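Local coordinates for protein LbaCas13a H328A (C2c2) (Lachnospiraceae bacterium NK4A179, PDB 5WLH) that probably acts as a CRISPR-Cas RNA-guided ribonuclease, binding its crRNA, captured here as a precursor with a 24-nucleotide spacer, and cleaving RNA, at residues A[511-516]-A[910-915]; A[564-569]-A[1045-1050]. One frame throughout, in Å; residues are numbered along the deposited sequence.

Contact 1: A[511-516]-A[910-915]. With nucleotides of chain B.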
loop_
_atom_site.group_PDB
_atom_site.type_symbol
_atom_site.label_atom_id
_atom_site.label_comp_id
_atom_site.label_asym_id
_atom_site.label_seq_id
_atom_site.Cartn_x
_atom_site.Cartn_y
_atom_site.Cartn_z
ATOM N N ARG A 511 -4.439 -21.372 -5.864
ATOM C CA ARG A 511 -4.444 -22.064 -4.580
ATOM C C ARG A 511 -5.797 -22.711 -4.308
ATOM O O ARG A 511 -5.877 -23.898 -3.956
ATOM C CB ARG A 511 -4.082 -21.083 -3.456
ATOM C CG ARG A 511 -4.178 -21.705 -2.069
ATOM C CD ARG A 511 -3.292 -22.958 -2.000
ATOM N NE ARG A 511 -3.225 -23.505 -0.647
ATOM C CZ ARG A 511 -2.390 -24.473 -0.289
ATOM N NH1 ARG A 511 -1.566 -25.006 -1.190
ATOM N NH2 ARG A 511 -2.377 -24.906 0.962
ATOM N N HIS A 512 -6.883 -21.941 -4.448
ATOM C CA HIS A 512 -8.195 -22.492 -4.136
ATOM C C HIS A 512 -8.536 -23.657 -5.054
ATOM O O HIS A 512 -9.003 -24.702 -4.590
ATOM C CB HIS A 512 -9.256 -21.403 -4.195
ATOM C CG HIS A 512 -9.025 -20.330 -3.182
ATOM N ND1 HIS A 512 -9.511 -19.049 -3.317
ATOM C CD2 HIS A 512 -8.330 -20.352 -2.023
ATOM C CE1 HIS A 512 -9.131 -18.327 -2.277
ATOM N NE2 HIS A 512 -8.411 -19.094 -1.479
ATOM N N LEU A 513 -8.310 -23.503 -6.357
ATOM C CA LEU A 513 -8.603 -24.611 -7.265
ATOM C C LEU A 513 -7.738 -25.822 -6.945
ATOM O O LEU A 513 -8.195 -26.966 -7.044
ATOM C CB LEU A 513 -8.393 -24.184 -8.715
ATOM C CG LEU A 513 -8.607 -25.268 -9.791
ATOM C CD1 LEU A 513 -9.961 -25.965 -9.637
ATOM C CD2 LEU A 513 -8.495 -24.642 -11.156
ATOM N N SER A 514 -6.478 -25.595 -6.582
ATOM C CA SER A 514 -5.586 -26.718 -6.302
ATOM C C SER A 514 -5.934 -27.402 -4.985
ATOM O O SER A 514 -5.677 -28.603 -4.824
ATOM C CB SER A 514 -4.133 -26.240 -6.277
ATOM O OG SER A 514 -3.729 -25.853 -4.982
ATOM N N SER A 515 -6.535 -26.661 -4.056
ATOM C CA SER A 515 -6.545 -27.070 -2.650
ATOM C C SER A 515 -7.260 -28.399 -2.441
ATOM O O SER A 515 -6.861 -29.194 -1.578
ATOM C CB SER A 515 -7.179 -25.974 -1.789
ATOM O OG SER A 515 -8.552 -25.828 -2.070
ATOM N N GLN A 516 -8.313 -28.665 -3.212
ATOM C CA GLN A 516 -9.077 -29.893 -3.074
ATOM C C GLN A 516 -8.949 -30.831 -4.264
ATOM O O GLN A 516 -9.515 -31.926 -4.227
ATOM C CB GLN A 516 -10.554 -29.576 -2.858
ATOM C CG GLN A 516 -10.887 -28.967 -1.527
ATOM C CD GLN A 516 -12.374 -28.972 -1.311
ATOM O OE1 GLN A 516 -12.950 -29.992 -0.938
ATOM N NE2 GLN A 516 -13.018 -27.845 -1.593
ATOM N N SER A 910 -11.628 -14.530 -10.762
ATOM C CA SER A 910 -12.420 -13.960 -9.670
ATOM C C SER A 910 -13.351 -15.002 -9.071
ATOM O O SER A 910 -13.612 -14.983 -7.861
ATOM C CB SER A 910 -13.225 -12.753 -10.149
ATOM O OG SER A 910 -14.235 -13.130 -11.070
ATOM N N ARG A 911 -13.816 -15.941 -9.894
ATOM C CA ARG A 911 -14.795 -16.913 -9.429
ATOM C C ARG A 911 -14.202 -17.865 -8.401
ATOM O O ARG A 911 -14.938 -18.401 -7.568
ATOM C CB ARG A 911 -15.356 -17.694 -10.625
ATOM C CG ARG A 911 -16.570 -18.550 -10.293
ATOM C CD ARG A 911 -17.768 -17.724 -9.886
ATOM N NE ARG A 911 -18.919 -18.598 -9.655
ATOM C CZ ARG A 911 -19.215 -19.167 -8.485
ATOM N NH1 ARG A 911 -18.468 -18.949 -7.405
ATOM N NH2 ARG A 911 -20.274 -19.954 -8.394
ATOM N N PHE A 912 -12.888 -18.098 -8.448
ATOM C CA PHE A 912 -12.230 -19.006 -7.518
ATOM C C PHE A 912 -11.717 -18.303 -6.268
ATOM O O PHE A 912 -10.942 -18.895 -5.516
ATOM C CB PHE A 912 -11.089 -19.738 -8.224
ATOM C CG PHE A 912 -11.541 -21.006 -8.873
ATOM C CD1 PHE A 912 -11.659 -22.167 -8.129
ATOM C CD2 PHE A 912 -11.934 -21.015 -10.199
ATOM C CE1 PHE A 912 -12.117 -23.322 -8.704
ATOM C CE2 PHE A 912 -12.394 -22.177 -10.791
ATOM C CZ PHE A 912 -12.491 -23.332 -10.039
ATOM N N LEU A 913 -12.140 -17.066 -6.028
ATOM C CA LEU A 913 -11.738 -16.355 -4.821
ATOM C C LEU A 913 -12.757 -16.564 -3.710
ATOM O O LEU A 913 -13.884 -16.977 -3.948
ATOM C CB LEU A 913 -11.601 -14.863 -5.109
ATOM C CG LEU A 913 -10.590 -14.461 -6.174
ATOM C CD1 LEU A 913 -10.665 -12.951 -6.394
ATOM C CD2 LEU A 913 -9.177 -14.907 -5.733
ATOM N N SER A 914 -12.345 -16.273 -2.475
ATOM C CA SER A 914 -13.336 -16.127 -1.421
ATOM C C SER A 914 -14.218 -14.920 -1.738
ATOM O O SER A 914 -13.815 -14.037 -2.503
ATOM C CB SER A 914 -12.658 -15.932 -0.065
ATOM O OG SER A 914 -12.097 -14.639 -0.014
ATOM N N PRO A 915 -15.428 -14.868 -1.168
ATOM C CA PRO A 915 -16.279 -13.681 -1.378
ATOM C C PRO A 915 -15.591 -12.395 -0.976
ATOM O O PRO A 915 -15.722 -11.384 -1.670
ATOM C CB PRO A 915 -17.502 -13.946 -0.488
ATOM C CG PRO A 915 -17.519 -15.419 -0.266
ATOM C CD PRO A 915 -16.102 -15.908 -0.368
ATOM P P U B 35 -21.449 -5.618 -1.014
ATOM O OP1 U B 35 -20.562 -5.017 -2.034
ATOM O OP2 U B 35 -22.887 -5.614 -1.380
ATOM O "O5'" U B 35 -21.009 -7.100 -0.676
ATOM C "C5'" U B 35 -21.340 -8.179 -1.521
ATOM C "C4'" U B 35 -20.891 -9.461 -0.883
ATOM O "O4'" U B 35 -19.453 -9.451 -0.736
ATOM C "C3'" U B 35 -21.400 -9.668 0.530
ATOM O "O3'" U B 35 -22.712 -10.183 0.520
ATOM C "C2'" U B 35 -20.371 -10.617 1.127
ATOM O "O2'" U B 35 -20.662 -11.958 0.775
ATOM C "C1'" U B 35 -19.081 -10.176 0.412
ATOM N N1 U B 35 -18.262 -9.301 1.278
ATOM C C2 U B 35 -17.448 -9.945 2.181
ATOM O O2 U B 35 -17.366 -11.157 2.254
ATOM N N3 U B 35 -16.715 -9.120 2.982
ATOM C C4 U B 35 -16.735 -7.742 2.990
ATOM O O4 U B 35 -16.018 -7.156 3.804
ATOM C C5 U B 35 -17.610 -7.143 2.035
ATOM C C6 U B 35 -18.331 -7.925 1.223
#

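Contact 2: A[564-569]-A[1045-1050]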
loop_
_atom_site.group_PDB
_atom_site.type_symbol
_atom_site.label_atom_id
_atom_site.label_comp_id
_atom_site.label_asym_id
_atom_site.label_seq_id
_atom_site.Cartn_x
_atom_site.Cartn_y
_atom_site.Cartn_z
ATOM N N LEU A 564 -16.872 -28.448 -9.066
ATOM C CA LEU A 564 -18.121 -27.708 -9.087
ATOM C C LEU A 564 -18.519 -27.171 -7.712
ATOM O O LEU A 564 -19.456 -26.370 -7.636
ATOM C CB LEU A 564 -19.232 -28.585 -9.684
ATOM C CG LEU A 564 -19.084 -28.900 -11.181
ATOM C CD1 LEU A 564 -20.186 -29.854 -11.688
ATOM C CD2 LEU A 564 -19.112 -27.606 -11.966
ATOM N N GLN A 565 -17.840 -27.577 -6.631
ATOM C CA GLN A 565 -18.046 -26.900 -5.349
ATOM C C GLN A 565 -17.771 -25.406 -5.474
ATOM O O GLN A 565 -18.419 -24.584 -4.815
ATOM C CB GLN A 565 -17.133 -27.498 -4.276
ATOM C CG GLN A 565 -17.490 -28.897 -3.827
ATOM C CD GLN A 565 -16.476 -29.480 -2.857
ATOM O OE1 GLN A 565 -15.877 -28.765 -2.067
ATOM N NE2 GLN A 565 -16.298 -30.797 -2.906
ATOM N N TYR A 566 -16.795 -25.040 -6.307
ATOM C CA TYR A 566 -16.428 -23.648 -6.542
ATOM C C TYR A 566 -17.346 -22.958 -7.532
ATOM O O TYR A 566 -17.262 -21.730 -7.685
ATOM C CB TYR A 566 -14.986 -23.592 -7.021
ATOM C CG TYR A 566 -14.069 -24.052 -5.940
ATOM C CD1 TYR A 566 -13.641 -23.168 -4.964
ATOM C CD2 TYR A 566 -13.682 -25.385 -5.842
ATOM C CE1 TYR A 566 -12.838 -23.578 -3.933
ATOM C CE2 TYR A 566 -12.862 -25.802 -4.812
ATOM C CZ TYR A 566 -12.450 -24.894 -3.857
ATOM O OH TYR A 566 -11.637 -25.288 -2.821
ATOM N N PHE A 567 -18.214 -23.715 -8.196
ATOM C CA PHE A 567 -19.276 -23.172 -9.030
ATOM C C PHE A 567 -20.634 -23.392 -8.369
ATOM O O PHE A 567 -21.641 -23.610 -9.046
ATOM C CB PHE A 567 -19.224 -23.787 -10.429
ATOM C CG PHE A 567 -17.984 -23.412 -11.217
ATOM C CD1 PHE A 567 -17.969 -22.273 -12.007
ATOM C CD2 PHE A 567 -16.849 -24.198 -11.168
ATOM C CE1 PHE A 567 -16.836 -21.924 -12.730
ATOM C CE2 PHE A 567 -15.707 -23.855 -11.885
ATOM C CZ PHE A 567 -15.704 -22.716 -12.672
ATOM N N GLY A 568 -20.649 -23.377 -7.037
ATOM C CA GLY A 568 -21.872 -23.366 -6.262
ATOM C C GLY A 568 -22.433 -24.730 -5.920
ATOM O O GLY A 568 -23.507 -24.797 -5.311
ATOM N N GLY A 569 -21.749 -25.804 -6.281
ATOM C CA GLY A 569 -22.190 -27.160 -5.986
ATOM C C GLY A 569 -22.666 -27.887 -7.233
ATOM O O GLY A 569 -23.394 -27.332 -8.068
ATOM N N LYS A 1045 -13.757 -24.459 4.143
ATOM C CA LYS A 1045 -13.321 -25.634 3.389
ATOM C C LYS A 1045 -12.927 -25.267 1.960
ATOM O O LYS A 1045 -11.956 -25.804 1.420
ATOM C CB LYS A 1045 -14.432 -26.686 3.389
ATOM C CG LYS A 1045 -14.297 -27.785 2.331
ATOM C CD LYS A 1045 -13.522 -28.979 2.859
ATOM C CE LYS A 1045 -14.029 -30.306 2.276
ATOM N NZ LYS A 1045 -14.761 -30.163 0.976
ATOM N N LEU A 1046 -13.671 -24.369 1.324
ATOM C CA LEU A 1046 -13.373 -24.045 -0.070
ATOM C C LEU A 1046 -12.189 -23.096 -0.176
ATOM O O LEU A 1046 -11.337 -23.251 -1.061
ATOM C CB LEU A 1046 -14.584 -23.403 -0.742
ATOM C CG LEU A 1046 -15.873 -24.221 -0.827
ATOM C CD1 LEU A 1046 -16.981 -23.399 -1.478
ATOM C CD2 LEU A 1046 -15.610 -25.475 -1.614
ATOM N N TYR A 1047 -12.140 -22.092 0.703
ATOM C CA TYR A 1047 -11.210 -20.982 0.558
ATOM C C TYR A 1047 -10.220 -20.829 1.704
ATOM O O TYR A 1047 -9.203 -20.145 1.521
ATOM C CB TYR A 1047 -11.991 -19.664 0.387
ATOM C CG TYR A 1047 -13.068 -19.740 -0.676
ATOM C CD1 TYR A 1047 -12.744 -19.930 -2.030
ATOM C CD2 TYR A 1047 -14.415 -19.622 -0.333
ATOM C CE1 TYR A 1047 -13.729 -19.995 -2.997
ATOM C CE2 TYR A 1047 -15.397 -19.694 -1.282
ATOM C CZ TYR A 1047 -15.056 -19.887 -2.612
ATOM O OH TYR A 1047 -16.039 -19.949 -3.547
ATOM N N GLY A 1048 -10.477 -21.438 2.868
ATOM C CA GLY A 1048 -9.561 -21.381 3.985
ATOM C C GLY A 1048 -8.594 -22.549 4.011
ATOM O O GLY A 1048 -8.570 -23.412 3.131
ATOM N N GLU A 1049 -7.757 -22.550 5.047
ATOM C CA GLU A 1049 -6.654 -23.494 5.190
ATOM C C GLU A 1049 -6.857 -24.264 6.490
ATOM O O GLU A 1049 -6.658 -23.718 7.583
ATOM C CB GLU A 1049 -5.313 -22.768 5.163
ATOM C CG GLU A 1049 -5.126 -21.922 3.901
ATOM C CD GLU A 1049 -4.693 -22.754 2.705
ATOM O OE1 GLU A 1049 -4.503 -23.981 2.862
ATOM O OE2 GLU A 1049 -4.536 -22.190 1.599
ATOM N N ARG A 1050 -7.265 -25.529 6.358
ATOM C CA ARG A 1050 -7.824 -26.254 7.495
ATOM C C ARG A 1050 -6.792 -26.441 8.588
ATOM O O ARG A 1050 -7.035 -26.089 9.748
ATOM C CB ARG A 1050 -8.373 -27.605 7.040
ATOM C CG ARG A 1050 -9.020 -28.426 8.139
ATOM C CD ARG A 1050 -9.445 -29.789 7.594
ATOM N NE ARG A 1050 -9.617 -30.781 8.648
ATOM C CZ ARG A 1050 -10.093 -32.005 8.441
ATOM N NH1 ARG A 1050 -10.221 -32.854 9.450
ATOM N NH2 ARG A 1050 -10.445 -32.379 7.218
HETATM O O HOH W 1 -15.519 -20.396 -6.031
#

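Contact 1: A[511-516]-A[910-915]
His512 meets the backbone just past the end of helix 901-911. Its ND1 gives a hydrogen bond of 2.6 Å to Phe912 O, the carbonyl of the first residue to leave the helix. The N-H...O angle is 154°, and the oxygen lies in the plane of the imidazole. The donor also lies in the carbonyl plane. CB points toward the turn, and CG is anti to the carbonyl carbon (chi1 -63°); the turn of the ring then sets ND1 against Phe912 O. Leu913 CA touches the ring edge, 3.8 Å from His512 ND1.

The tight part lies beside this bond. Leu513 and the Phe912 ring cross obliquely, with Leu513 CD1 3.5 Å from Phe912 CE1. Leu513 CB sits off-centre over the ring, 4.2 Å from its centroid. Leu592, Leu595 and Ile599 of helix 588-602 pack on Leu513 and extend this apolar patch.

The far side is looser. Ser914 comes no nearer than 3.8 Å, from its N to His512 CE1. The partly exposed Arg511 makes no contact with 910-915. An alanine in place of His512 would probably leave Phe912 O without its side-chain donor.

Beyond the turn, Pro915 packs near U35 of chain B, a guide RNA nucleotide. Ser914 OG caps Gln917 N at the start of helix 915-941. This is a break between two consecutive helices, with a serine N-cap on one side and a carbonyl held by a histidine on the other.

Contact 2: A[564-569]-A[1045-1050]
Tyr566 reaches across to the end region of helix 1039-1047 and meets Leu1046 with both its hydroxyl and its ring. Its CG is anti to the carbonyl carbon (chi1 -65°). Tyr566 OH donates to Leu1046 O at 2.7 Å, on a lone pair and in the carbonyl plane. The two side chains slide past each other in opposite directions. Leu1046 CD2 lies over one face of the Tyr566 ring, 4.2 Å from the centroid and displaced toward the rim. Leu1046 CB touches Tyr566 CE1 at 3.6 Å.

Tyr1047 comes in at the edge of the Tyr566 ring, its CE1 3.7 Å from Tyr566 CD1. The ring planes stand at 72°, an oblique pair. A water ties the same residues together: it donates to Tyr566 O and accepts from Tyr1047 OH at 2.6 Å.

Gln565 crosses Lys1045 at about a right angle. Its OE1 packs 3.3 Å from Leu1046 CD2. The polar ends of both residues bond to Gln516 of helix 486-517, with Gln516 NE2 on Gln565 OE1 and Gln516 OE1 on Lys1045 NZ. Gly568, with positive phi, is the C-prime residue of a Schellman motif in which Gly569 N bonds to Leu564 O at 2.7 Å.

The chemistry is mixed. A buried tyrosine hydroxyl is held by Leu1046 O and Gln516 NE2, and its ring rests on leucine, so polar bonds and apolar packing together probably limit its rotation.

From the N terminus, the chain passes through 511-516 in helix 486-517, then 564-569 after helix 559-564. Much later come 910-915, between helices 901-911 and 915-941, and 1045-1050 at helix 1039-1047. Contact 1 closes a loop of 393 residues and contact 2 one of 475. The segments alternate, so the two loops cross. Their centres lie about 7 Å apart, and the contacts touch directly: the Phe912 and Tyr566 rings meet, and Leu913 O packs 3.2 Å from Tyr1047 CE1. Two nearby and two much later parts of the chain thus converge in one buried cluster, close to the bound RNA at contact 1.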